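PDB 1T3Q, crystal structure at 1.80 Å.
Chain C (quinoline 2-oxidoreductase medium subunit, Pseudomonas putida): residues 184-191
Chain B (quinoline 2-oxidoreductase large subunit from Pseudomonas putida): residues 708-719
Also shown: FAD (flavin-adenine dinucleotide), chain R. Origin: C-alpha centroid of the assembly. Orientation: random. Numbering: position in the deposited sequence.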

ATOM      1  N   ALA C 184     -33.869  33.499  12.900  1.00 32.70           N
ATOM      2  CA  ALA C 184     -32.575  32.905  12.574  1.00 33.88           C
ATOM      3  C   ALA C 184     -32.658  32.420  11.129  1.00 34.39           C
ATOM      4  O   ALA C 184     -33.719  31.979  10.688  1.00 34.28           O
ATOM      5  CB  ALA C 184     -32.282  31.736  13.511  1.00 32.87           C
ATOM      6  N   ARG C 185     -31.554  32.512  10.391  1.00 37.28           N
ATOM      7  CA  ARG C 185     -31.528  32.073   8.991  1.00 38.38           C
ATOM      8  C   ARG C 185     -32.255  30.735   8.829  1.00 40.35           C
ATOM      9  O   ARG C 185     -33.105  30.582   7.946  1.00 41.36           O
ATOM     10  CB  ARG C 185     -30.080  31.966   8.504  1.00 38.07           C
ATOM     11  CG  ARG C 185     -29.338  33.305   8.517  1.00 36.91           C
ATOM     12  CD  ARG C 185     -29.902  34.272   7.483  1.00 35.33           C
ATOM     13  NE  ARG C 185     -29.184  34.200   6.210  1.00 32.71           N
ATOM     14  CZ  ARG C 185     -29.772  34.078   5.026  1.00 30.98           C
ATOM     15  NH1 ARG C 185     -29.041  34.027   3.920  1.00 27.83           N
ATOM     16  NH2 ARG C 185     -31.090  33.990   4.952  1.00 31.30           N
ATOM     17  N   ARG C 186     -31.909  29.775   9.683  1.00 39.95           N
ATOM     18  CA  ARG C 186     -32.542  28.454   9.709  1.00 39.92           C
ATOM     19  C   ARG C 186     -32.745  28.147  11.192  1.00 40.82           C
ATOM     20  O   ARG C 186     -31.890  28.490  12.009  1.00 40.42           O
ATOM     21  CB  ARG C 186     -31.636  27.373   9.100  1.00 39.90           C
ATOM     22  CG  ARG C 186     -31.600  27.309   7.571  1.00 38.31           C
ATOM     23  CD  ARG C 186     -30.799  28.452   6.986  1.00 34.58           C
ATOM     24  NE  ARG C 186     -29.460  28.503   7.563  1.00 33.05           N
ATOM     25  CZ  ARG C 186     -28.471  27.671   7.252  1.00 32.72           C
ATOM     26  NH1 ARG C 186     -27.291  27.798   7.844  1.00 32.31           N
ATOM     27  NH2 ARG C 186     -28.654  26.727   6.338  1.00 28.97           N
ATOM     28  N   LYS C 187     -33.859  27.511  11.551  1.00 40.78           N
ATOM     29  CA  LYS C 187     -34.086  27.198  12.957  1.00 40.98           C
ATOM     30  C   LYS C 187     -32.876  26.455  13.507  1.00 40.36           C
ATOM     31  O   LYS C 187     -32.441  25.450  12.940  1.00 38.42           O
ATOM     32  CB  LYS C 187     -35.345  26.347  13.151  1.00 41.82           C
ATOM     33  CG  LYS C 187     -35.626  26.062  14.625  1.00 43.30           C
ATOM     34  CD  LYS C 187     -37.016  25.508  14.864  1.00 45.23           C
ATOM     35  CE  LYS C 187     -37.304  25.410  16.356  1.00 45.65           C
ATOM     36  NZ  LYS C 187     -38.709  25.010  16.635  1.00 46.96           N
ATOM     37  N   GLY C 188     -32.339  26.963  14.613  1.00 40.10           N
ATOM     38  CA  GLY C 188     -31.165  26.362  15.221  1.00 39.81           C
ATOM     39  C   GLY C 188     -29.996  27.318  15.074  1.00 40.05           C
ATOM     40  O   GLY C 188     -29.036  27.275  15.846  1.00 40.93           O
ATOM     41  N   ASP C 189     -30.088  28.180  14.064  1.00 39.29           N
ATOM     42  CA  ASP C 189     -29.066  29.184  13.777  1.00 39.83           C
ATOM     43  C   ASP C 189     -29.063  30.279  14.845  1.00 39.59           C
ATOM     44  O   ASP C 189     -30.094  30.555  15.458  1.00 38.13           O
ATOM     45  CB  ASP C 189     -29.347  29.836  12.419  1.00 41.98           C
ATOM     46  CG  ASP C 189     -28.857  29.007  11.250  1.00 43.65           C
ATOM     47  OD1 ASP C 189     -28.911  27.765  11.327  1.00 45.06           O
ATOM     48  OD2 ASP C 189     -28.427  29.607  10.242  1.00 44.59           O
ATOM     49  N   TYR C 190     -27.907  30.902  15.065  1.00 39.34           N
ATOM     50  CA  TYR C 190     -27.826  31.993  16.031  1.00 38.94           C
ATOM     51  C   TYR C 190     -28.810  33.052  15.561  1.00 37.65           C
ATOM     52  O   TYR C 190     -28.770  33.484  14.406  1.00 38.42           O
ATOM     53  CB  TYR C 190     -26.416  32.572  16.076  1.00 40.54           C
ATOM     54  CG  TYR C 190     -25.567  31.987  17.179  1.00 41.60           C
ATOM     55  CD1 TYR C 190     -25.805  32.317  18.512  1.00 40.52           C
ATOM     56  CD2 TYR C 190     -24.540  31.087  16.893  1.00 42.10           C
ATOM     57  CE1 TYR C 190     -25.041  31.764  19.535  1.00 41.76           C
ATOM     58  CE2 TYR C 190     -23.771  30.528  17.913  1.00 42.24           C
ATOM     59  CZ  TYR C 190     -24.027  30.870  19.226  1.00 42.00           C
ATOM     60  OH  TYR C 190     -23.270  30.317  20.232  1.00 44.09           O
ATOM     61  N   ALA C 191     -29.699  33.458  16.458  1.00 35.75           N
ATOM     62  CA  ALA C 191     -30.725  34.435  16.128  1.00 34.34           C
ATOM     63  C   ALA C 191     -30.215  35.847  15.898  1.00 32.54           C
ATOM     64  O   ALA C 191     -29.295  36.304  16.569  1.00 32.69           O
ATOM     65  CB  ALA C 191     -31.783  34.451  17.225  1.00 33.75           C
TER
HETATM   66  PA  FAD R4931     -18.252  25.075  27.912  1.00 19.71           P
HETATM   67  O1A FAD R4931     -18.023  25.310  26.461  1.00 10.91           O
HETATM   68  O2A FAD R4931     -17.550  24.122  28.538  1.00 11.56           O
HETATM   69  O5B FAD R4931     -17.707  26.399  28.417  1.00 17.91           O
HETATM   70  C5B FAD R4931     -18.417  27.680  28.403  1.00 17.76           C
HETATM   71  C4B FAD R4931     -17.542  28.767  29.159  1.00 20.35           C
HETATM   72  O4B FAD R4931     -18.102  28.860  30.528  1.00 18.85           O
HETATM   73  C3B FAD R4931     -16.006  28.536  29.371  1.00 21.36           C
HETATM   74  O3B FAD R4931     -15.297  29.739  29.384  1.00 22.75           O
HETATM   75  C2B FAD R4931     -15.982  27.768  30.729  1.00 21.11           C
HETATM   76  O2B FAD R4931     -14.772  27.946  31.422  1.00 19.13           O
HETATM   77  C1B FAD R4931     -17.071  28.460  31.494  1.00 19.77           C
HETATM   78  N9A FAD R4931     -17.814  27.612  32.425  1.00 17.70           N
HETATM   79  C8A FAD R4931     -18.548  26.483  32.123  1.00 19.85           C
HETATM   80  N7A FAD R4931     -19.290  26.055  33.142  1.00 16.63           N
HETATM   81  C5A FAD R4931     -19.015  26.931  34.166  1.00 18.37           C
HETATM   82  C6A FAD R4931     -19.528  27.036  35.569  1.00 18.29           C
HETATM   83  N6A FAD R4931     -20.376  26.196  36.110  1.00 14.40           N
HETATM   84  N1A FAD R4931     -19.010  28.095  36.304  1.00 17.44           N
HETATM   85  C2A FAD R4931     -18.110  28.997  35.777  1.00 20.01           C
HETATM   86  N3A FAD R4931     -17.584  28.976  34.518  1.00 16.92           N
HETATM   87  C4A FAD R4931     -18.022  27.892  33.764  1.00 18.05           C
HETATM   88  N1  FAD R4931     -25.912  28.418  22.183  1.00 21.55           N
HETATM   89  C2  FAD R4931     -27.062  29.098  22.166  1.00 23.82           C
HETATM   90  O2  FAD R4931     -27.378  29.843  23.060  1.00 24.08           O
HETATM   91  N3  FAD R4931     -27.891  29.136  20.994  1.00 20.66           N
HETATM   92  C4  FAD R4931     -27.499  28.542  19.796  1.00 21.85           C
HETATM   93  O4  FAD R4931     -28.220  28.638  18.829  1.00 22.73           O
HETATM   94  C4X FAD R4931     -26.202  27.859  19.777  1.00 21.07           C
HETATM   95  N5  FAD R4931     -25.750  27.254  18.630  1.00 19.84           N
HETATM   96  C5X FAD R4931     -24.571  26.534  18.690  1.00 19.80           C
HETATM   97  C6  FAD R4931     -24.112  25.913  17.483  1.00 19.80           C
HETATM   98  C7  FAD R4931     -22.936  25.164  17.451  1.00 18.76           C
HETATM   99  C7M FAD R4931     -22.481  24.558  16.141  1.00 19.91           C
HETATM  100  C8  FAD R4931     -22.147  24.975  18.692  1.00 18.80           C
HETATM  101  C8M FAD R4931     -20.869  24.172  18.731  1.00 17.89           C
HETATM  102  C9  FAD R4931     -22.601  25.565  19.903  1.00 17.91           C
HETATM  103  C9A FAD R4931     -23.795  26.354  19.912  1.00 19.03           C
HETATM  104  N10 FAD R4931     -24.322  27.019  21.107  1.00 18.70           N
HETATM  105  C10 FAD R4931     -25.453  27.777  21.056  1.00 21.51           C
HETATM  106  C1' FAD R4931     -23.490  27.004  22.340  1.00 18.72           C
HETATM  107  C2' FAD R4931     -23.996  25.992  23.407  1.00 18.90           C
HETATM  108  O2' FAD R4931     -25.188  26.499  24.017  1.00 21.15           O
HETATM  109  C3' FAD R4931     -22.853  25.841  24.415  1.00 19.23           C
HETATM  110  O3' FAD R4931     -22.994  24.530  24.980  1.00 20.96           O
HETATM  111  C4' FAD R4931     -22.887  26.896  25.553  1.00 19.76           C
HETATM  112  O4' FAD R4931     -22.800  28.226  25.031  1.00 19.98           O
HETATM  113  C5' FAD R4931     -21.695  26.627  26.428  1.00 17.81           C
HETATM  114  O5' FAD R4931     -22.050  25.534  27.472  1.00 18.36           O
HETATM  115  P   FAD R4931     -21.074  24.415  27.715  1.00 19.94           P
HETATM  116  O1P FAD R4931     -21.704  23.570  28.828  1.00 19.02           O
HETATM  117  O2P FAD R4931     -20.693  23.750  26.557  1.00 19.37           O
HETATM  118  O3P FAD R4931     -19.848  25.016  28.268  1.00 17.50           O
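Chain B, residues 708-719: LMDYLIPTTLDV

Neither stretch forms a regular helix or strand; two loops meet, and no single crossing angle describes the pair. The nearest CA atoms, those of Arg C185 and Leu B712 (9.0 Å) and of Arg C186 and Leu B717 (7.2 Å), advance in the same direction along both chains, but chain C doubles back, with Ala C184 CA and Ala C191 CA 4.3 Å apart, while chain B passes by. Chain C folds into a type II beta turn from Arg C186 to Asp C189, closed by the backbone hydrogen bond from Asp C189 N to Arg C186 O at 2.8 Å. At the phi/psi of Gly C188, 112°/-24°, a CB would be jammed against the carbonyl oxygen of Lys C187, so glycine suits this corner. Chain B is largely extended from Tyr B711 to Thr B715, then bends: Asp B718 N donates to Thr B715 O at 2.9 Å. Together the two stretches bury 411 Å².

Arg C186 dominates the contact. Its chi angles (m, p, p) fold the long side chain so that the guanidinium reaches chain B while remaining tied to its own turn. Within chain C, Arg C186 NE and NH1 donate to Asp C189 OD2 at 3.1 and 3.2 Å, forming a salt bridge across the turn. Toward chain B, Arg C186 NH2 makes a salt bridge with Asp B718 OD2 at 2.8 Å and a weak hydrogen bond to Ile B713 O at 3.3 Å. Arginine suits this place because its planar, charged end carries several donors. Water 1 adds an indirect link, donating to Ile B713 O at 2.7 Å and accepting from Arg C186 NH1 at 2.8 Å.

Asp B718 is also held by its own chain: its OD2 accepts from Thr B715 N at 2.8 Å and from Thr B715 OG1 at 3.0 Å. Thr B715 thus supplies a polar brace, while its methyl, CG2, packs 3.5 Å from Arg C186 NH2.

Leu B712 gives the largest apolar share on chain B (76 Å²). Its branched, uncharged side chain points toward chain C and needs no polar partner; CD1 lies 3.8 Å from the aliphatic CG of Arg C185. Leu B717 CD1 lies 4.4 Å from Lys C187 O. The flexible Met B709 brings CE to the ring edge of Tyr C190, 3.3 Å from CE2. One face of that ring is covered by the flavin, with Tyr C190 OH 3.4 Å from FAD C10.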

ATOM      1  N   LEU B 708     -17.873  27.715   9.195  1.00 19.83           N
ATOM      2  CA  LEU B 708     -19.194  27.257   8.791  1.00 22.48           C
ATOM      3  C   LEU B 708     -20.280  28.027   9.539  1.00 24.59           C
ATOM      4  O   LEU B 708     -21.474  27.845   9.290  1.00 24.01           O
ATOM      5  CB  LEU B 708     -19.320  25.756   9.046  1.00 23.50           C
ATOM      6  CG  LEU B 708     -19.322  24.812   7.838  1.00 27.54           C
ATOM      7  CD1 LEU B 708     -18.457  25.332   6.710  1.00 25.53           C
ATOM      8  CD2 LEU B 708     -18.861  23.446   8.292  1.00 23.80           C
ATOM      9  N   MET B 709     -19.857  28.881  10.466  1.00 24.03           N
ATOM     10  CA  MET B 709     -20.788  29.714  11.213  1.00 26.24           C
ATOM     11  C   MET B 709     -21.108  30.954  10.379  1.00 25.61           C
ATOM     12  O   MET B 709     -22.208  31.497  10.454  1.00 25.51           O
ATOM     13  CB  MET B 709     -20.177  30.136  12.549  1.00 30.51           C
ATOM     14  CG  MET B 709     -20.144  29.026  13.576  1.00 37.06           C
ATOM     15  SD  MET B 709     -21.784  28.690  14.233  1.00 45.87           S
ATOM     16  CE  MET B 709     -21.560  29.233  15.900  1.00 44.99           C
ATOM     17  N   ASP B 710     -20.142  31.403   9.583  1.00 24.03           N
ATOM     18  CA  ASP B 710     -20.366  32.574   8.746  1.00 23.86           C
ATOM     19  C   ASP B 710     -20.634  32.220   7.293  1.00 22.08           C
ATOM     20  O   ASP B 710     -21.158  33.042   6.544  1.00 23.07           O
ATOM     21  CB  ASP B 710     -19.186  33.544   8.839  1.00 24.44           C
ATOM     22  CG  ASP B 710     -19.114  34.235  10.189  1.00 28.24           C
ATOM     23  OD1 ASP B 710     -20.174  34.662  10.699  1.00 28.94           O
ATOM     24  OD2 ASP B 710     -18.001  34.360  10.735  1.00 27.55           O
ATOM     25  N   TYR B 711     -20.259  31.008   6.896  1.00 20.52           N
ATOM     26  CA  TYR B 711     -20.499  30.545   5.534  1.00 20.16           C
ATOM     27  C   TYR B 711     -21.592  29.492   5.647  1.00 20.87           C
ATOM     28  O   TYR B 711     -21.349  28.369   6.093  1.00 20.74           O
ATOM     29  CB  TYR B 711     -19.247  29.914   4.922  1.00 18.44           C
ATOM     30  CG  TYR B 711     -19.400  29.667   3.438  1.00 18.46           C
ATOM     31  CD1 TYR B 711     -19.279  30.718   2.526  1.00 16.21           C
ATOM     32  CD2 TYR B 711     -19.724  28.398   2.947  1.00 15.31           C
ATOM     33  CE1 TYR B 711     -19.482  30.510   1.155  1.00 16.50           C
ATOM     34  CE2 TYR B 711     -19.930  28.182   1.578  1.00 16.99           C
ATOM     35  CZ  TYR B 711     -19.807  29.243   0.692  1.00 13.43           C
ATOM     36  OH  TYR B 711     -20.032  29.045  -0.653  1.00 15.49           O
ATOM     37  N   LEU B 712     -22.794  29.867   5.229  1.00 21.01           N
ATOM     38  CA  LEU B 712     -23.952  29.003   5.332  1.00 21.14           C
ATOM     39  C   LEU B 712     -24.260  28.149   4.109  1.00 21.21           C
ATOM     40  O   LEU B 712     -24.587  28.680   3.044  1.00 20.99           O
ATOM     41  CB  LEU B 712     -25.177  29.864   5.653  1.00 22.05           C
ATOM     42  CG  LEU B 712     -24.970  30.995   6.665  1.00 23.01           C
ATOM     43  CD1 LEU B 712     -26.267  31.782   6.810  1.00 22.39           C
ATOM     44  CD2 LEU B 712     -24.529  30.415   8.006  1.00 25.07           C
ATOM     45  N   ILE B 713     -24.146  26.831   4.253  1.00 19.97           N
ATOM     46  CA  ILE B 713     -24.489  25.949   3.147  1.00 18.57           C
ATOM     47  C   ILE B 713     -25.837  25.320   3.494  1.00 18.67           C
ATOM     48  O   ILE B 713     -26.203  25.201   4.666  1.00 17.16           O
ATOM     49  CB  ILE B 713     -23.439  24.844   2.888  1.00 19.30           C
ATOM     50  CG1 ILE B 713     -23.241  23.989   4.138  1.00 17.81           C
ATOM     51  CG2 ILE B 713     -22.126  25.473   2.400  1.00 17.84           C
ATOM     52  CD1 ILE B 713     -22.414  22.753   3.880  1.00 16.90           C
ATOM     53  N   PRO B 714     -26.597  24.915   2.476  1.00 16.88           N
ATOM     54  CA  PRO B 714     -27.907  24.318   2.733  1.00 16.18           C
ATOM     55  C   PRO B 714     -27.989  23.089   3.630  1.00 15.68           C
ATOM     56  O   PRO B 714     -27.117  22.219   3.631  1.00 15.63           O
ATOM     57  CB  PRO B 714     -28.471  24.072   1.328  1.00 16.60           C
ATOM     58  CG  PRO B 714     -27.275  24.117   0.420  1.00 19.29           C
ATOM     59  CD  PRO B 714     -26.381  25.147   1.039  1.00 17.12           C
ATOM     60  N   THR B 715     -29.069  23.048   4.402  1.00 16.89           N
ATOM     61  CA  THR B 715     -29.346  21.949   5.314  1.00 17.06           C
ATOM     62  C   THR B 715     -30.632  21.276   4.828  1.00 18.17           C
ATOM     63  O   THR B 715     -31.224  21.690   3.830  1.00 16.10           O
ATOM     64  CB  THR B 715     -29.605  22.458   6.734  1.00 19.19           C
ATOM     65  OG1 THR B 715     -30.826  23.208   6.742  1.00 20.39           O
ATOM     66  CG2 THR B 715     -28.469  23.358   7.205  1.00 19.96           C
ATOM     67  N   THR B 716     -31.057  20.240   5.543  1.00 17.17           N
ATOM     68  CA  THR B 716     -32.282  19.518   5.215  1.00 17.84           C
ATOM     69  C   THR B 716     -33.497  20.452   5.226  1.00 17.90           C
ATOM     70  O   THR B 716     -34.540  20.134   4.653  1.00 20.94           O
ATOM     71  CB  THR B 716     -32.546  18.409   6.248  1.00 17.44           C
ATOM     72  OG1 THR B 716     -32.391  18.958   7.561  1.00 18.24           O
ATOM     73  CG2 THR B 716     -31.587  17.248   6.065  1.00 16.99           C
ATOM     74  N   LEU B 717     -33.361  21.604   5.875  1.00 17.54           N
ATOM     75  CA  LEU B 717     -34.464  22.555   5.972  1.00 19.42           C
ATOM     76  C   LEU B 717     -34.470  23.612   4.870  1.00 19.02           C
ATOM     77  O   LEU B 717     -35.387  24.433   4.792  1.00 18.68           O
ATOM     78  CB  LEU B 717     -34.435  23.242   7.342  1.00 21.37           C
ATOM     79  CG  LEU B 717     -34.548  22.289   8.543  1.00 23.97           C
ATOM     80  CD1 LEU B 717     -34.347  23.053   9.844  1.00 25.23           C
ATOM     81  CD2 LEU B 717     -35.903  21.607   8.524  1.00 24.23           C
ATOM     82  N   ASP B 718     -33.450  23.587   4.024  1.00 18.01           N
ATOM     83  CA  ASP B 718     -33.329  24.548   2.931  1.00 19.16           C
ATOM     84  C   ASP B 718     -33.703  23.972   1.580  1.00 18.56           C
ATOM     85  O   ASP B 718     -34.096  24.710   0.678  1.00 20.01           O
ATOM     86  CB  ASP B 718     -31.896  25.071   2.847  1.00 19.03           C
ATOM     87  CG  ASP B 718     -31.490  25.854   4.071  1.00 19.08           C
ATOM     88  OD1 ASP B 718     -32.131  26.888   4.349  1.00 20.88           O
ATOM     89  OD2 ASP B 718     -30.534  25.436   4.752  1.00 20.04           O
ATOM     90  N   VAL B 719     -33.577  22.657   1.436  1.00 19.38           N
ATOM     91  CA  VAL B 719     -33.872  22.004   0.167  1.00 18.12           C
ATOM     92  C   VAL B 719     -35.185  21.239   0.232  1.00 19.51           C
ATOM     93  O   VAL B 719     -35.376  20.380   1.096  1.00 20.77           O
ATOM     94  CB  VAL B 719     -32.736  21.027  -0.223  1.00 18.46           C
ATOM     95  CG1 VAL B 719     -32.876  20.610  -1.685  1.00 16.21           C
ATOM     96  CG2 VAL B 719     -31.380  21.682   0.025  1.00 15.68           C
TER
HETATM   97  O   HOH W   1     -25.468  25.860   7.148  1.00 30.81           O